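Local structure of endoglucanase (Uncultured bacterium, 3X17) at residues A[396-399]-A[400-404]. The protein hydrolyses internal beta-1,4-glucosidic bonds of cellulose as a family 9 glycoside hydrolase, with an Ig-like domain ahead of its catalytic barrel. Residues are numbered along the deposited sequence; the frame is centred on the assembly and turned at random.
Sequences PAIR and ARLVQ
Four successive i to i+4 hydrogen bonds join 396-399 to 400-404 as the first turns of one alpha helix, from A400 N to P396 O, R401 N to A397 O, L402 N to I398 O and V403 N to R399 O. The L402 N to I398 O bond is the shortest of them, 2.8 Å, and its N-H is aimed within 18° of straight. On the buried side I398 and L402 lie side by side and point the same way. The CG2 branch of I398, anti to the backbone N (chi1 -67° places CG1 beside that N instead), touches CD1 of L402 at 3.8 Å, while CG of L402 rests 3.3 Å from the carbonyl O of I398. Beyond this pair, I398 reaches H357 and A364 of helix 354-366, and L402 packs on Y384, Y387 and V388 of helix 381-390. The aliphatic part of R401 runs past the carbonyl of A397, with CG 3.5 Å from A397 O, before the chain bends at chi3. R401 NH2 hydrogen-bonds to A364 O; R399, with CG anti to the backbone N and its chain bent at chi2 and chi3, leaves in a different direction, NH1 donating to G391 O just past helix 381-390. CG2 of V403 sits 3.5 Å from R399 O, the oxygen that also accepts the V403 amide. Before the first turn, D395 OD1 accepts a hydrogen bond from I398 N and a weak one from A397 N. The start of helix 396-418 thus packs by I398 and L402 on two neighbouring helices of the (alpha/alpha)6 barrel of family 9 cellulases.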
ATOM      1  N   PRO A 396      -4.952 -20.707  23.994  1.00 41.03           N
ATOM      2  CA  PRO A 396      -6.251 -20.665  23.316  1.00 38.76           C
ATOM      3  C   PRO A 396      -7.072 -19.456  23.713  1.00 37.49           C
ATOM      4  O   PRO A 396      -7.836 -18.936  22.901  1.00 37.43           O
ATOM      5  CB  PRO A 396      -6.920 -21.982  23.720  1.00 39.18           C
ATOM      6  CG  PRO A 396      -6.164 -22.492  24.907  1.00 39.65           C
ATOM      7  CD  PRO A 396      -4.739 -21.957  24.750  1.00 40.23           C
ATOM      8  N   ALA A 397      -6.850 -18.934  24.918  1.00 37.64           N
ATOM      9  CA  ALA A 397      -7.545 -17.698  25.324  1.00 38.59           C
ATOM     10  C   ALA A 397      -7.001 -16.453  24.591  1.00 38.10           C
ATOM     11  O   ALA A 397      -7.752 -15.511  24.294  1.00 39.21           O
ATOM     12  CB  ALA A 397      -7.489 -17.505  26.865  1.00 37.63           C
ATOM     13  N   ILE A 398      -5.703 -16.447  24.290  1.00 37.92           N
ATOM     14  CA  ILE A 398      -5.124 -15.340  23.492  1.00 38.26           C
ATOM     15  C   ILE A 398      -5.630 -15.414  22.055  1.00 37.45           C
ATOM     16  O   ILE A 398      -6.195 -14.443  21.520  1.00 34.36           O
ATOM     17  CB  ILE A 398      -3.573 -15.341  23.512  1.00 39.01           C
ATOM     18  CG1 ILE A 398      -3.068 -15.020  24.925  1.00 36.78           C
ATOM     19  CG2 ILE A 398      -3.020 -14.312  22.503  1.00 35.07           C
ATOM     20  CD1 ILE A 398      -1.557 -15.307  25.144  1.00 34.50           C
ATOM     21  N   ARG A 399      -5.598 -16.632  21.516  1.00 36.06           N
ATOM     22  CA  ARG A 399      -6.024 -16.847  20.164  1.00 35.18           C
ATOM     23  C   ARG A 399      -7.447 -16.355  19.992  1.00 35.89           C
ATOM     24  O   ARG A 399      -7.733 -15.617  19.042  1.00 34.66           O
ATOM     25  CB  ARG A 399      -5.873 -18.296  19.746  1.00 34.16           C
ATOM     26  CG  ARG A 399      -6.601 -18.599  18.448  1.00 41.79           C
ATOM     27  CD  ARG A 399      -5.864 -19.598  17.552  1.00 47.81           C
ATOM     28  NE  ARG A 399      -4.955 -20.498  18.265  1.00 56.22           N
ATOM     29  CZ  ARG A 399      -3.728 -20.826  17.830  1.00 60.99           C
ATOM     30  NH1 ARG A 399      -3.227 -20.262  16.728  1.00 53.48           N
ATOM     31  NH2 ARG A 399      -2.973 -21.681  18.524  1.00 56.85           N
ATOM     32  N   ALA A 400      -8.309 -16.656  20.966  1.00 36.50           N
ATOM     33  CA  ALA A 400      -9.717 -16.242  20.886  1.00 36.57           C
ATOM     34  C   ALA A 400      -9.856 -14.736  20.976  1.00 35.68           C
ATOM     35  O   ALA A 400     -10.720 -14.160  20.338  1.00 37.01           O
ATOM     36  CB  ALA A 400     -10.580 -16.922  21.981  1.00 36.78           C
ATOM     37  N   ARG A 401      -9.014 -14.091  21.773  1.00 35.83           N
ATOM     38  CA  ARG A 401      -9.010 -12.621  21.798  1.00 37.70           C
ATOM     39  C   ARG A 401      -8.570 -12.012  20.462  1.00 37.72           C
ATOM     40  O   ARG A 401      -9.219 -11.109  19.932  1.00 38.24           O
ATOM     41  CB  ARG A 401      -8.161 -12.086  22.964  1.00 37.15           C
ATOM     42  CG  ARG A 401      -8.888 -12.224  24.296  1.00 36.45           C
ATOM     43  CD  ARG A 401      -7.921 -12.139  25.449  1.00 40.38           C
ATOM     44  NE  ARG A 401      -7.344 -10.802  25.551  1.00 38.89           N
ATOM     45  CZ  ARG A 401      -6.326 -10.495  26.337  1.00 44.34           C
ATOM     46  NH1 ARG A 401      -5.791 -11.434  27.117  1.00 38.95           N
ATOM     47  NH2 ARG A 401      -5.837  -9.258  26.336  1.00 48.80           N
ATOM     48  N   LEU A 402      -7.539 -12.597  19.865  1.00 37.63           N
ATOM     49  CA  LEU A 402      -7.032 -12.126  18.585  1.00 35.98           C
ATOM     50  C   LEU A 402      -8.089 -12.252  17.499  1.00 36.00           C
ATOM     51  O   LEU A 402      -8.315 -11.307  16.730  1.00 35.31           O
ATOM     52  CB  LEU A 402      -5.765 -12.899  18.206  1.00 34.99           C
ATOM     53  CG  LEU A 402      -4.611 -12.757  19.212  1.00 37.38           C
ATOM     54  CD1 LEU A 402      -3.383 -13.545  18.797  1.00 34.75           C
ATOM     55  CD2 LEU A 402      -4.278 -11.296  19.498  1.00 33.69           C
ATOM     56  N   VAL A 403      -8.811 -13.373  17.507  1.00 35.90           N
ATOM     57  CA  VAL A 403      -9.820 -13.634  16.484  1.00 35.30           C
ATOM     58  C   VAL A 403     -10.912 -12.578  16.572  1.00 35.63           C
ATOM     59  O   VAL A 403     -11.268 -11.950  15.569  1.00 34.81           O
ATOM     60  CB  VAL A 403     -10.424 -15.083  16.582  1.00 35.08           C
ATOM     61  CG1 VAL A 403     -11.704 -15.180  15.778  1.00 35.10           C
ATOM     62  CG2 VAL A 403      -9.433 -16.131  16.047  1.00 31.86           C
ATOM     63  N   GLN A 404     -11.468 -12.420  17.773  1.00 35.57           N
ATOM     64  CA  GLN A 404     -12.514 -11.429  18.031  1.00 36.51           C
ATOM     65  C   GLN A 404     -12.124  -9.998  17.575  1.00 35.84           C
ATOM     66  O   GLN A 404     -12.939  -9.279  16.989  1.00 35.19           O
ATOM     67  CB  GLN A 404     -12.857 -11.442  19.531  1.00 36.80           C
ATOM     68  CG  GLN A 404     -13.596 -10.194  20.011  1.00 47.35           C
ATOM     69  CD  GLN A 404     -12.800  -9.352  21.006  1.00 59.09           C
ATOM     70  OE1 GLN A 404     -13.220  -8.240  21.361  1.00 65.11           O
ATOM     71  NE2 GLN A 404     -11.655  -9.873  21.469  1.00 62.72           N
TER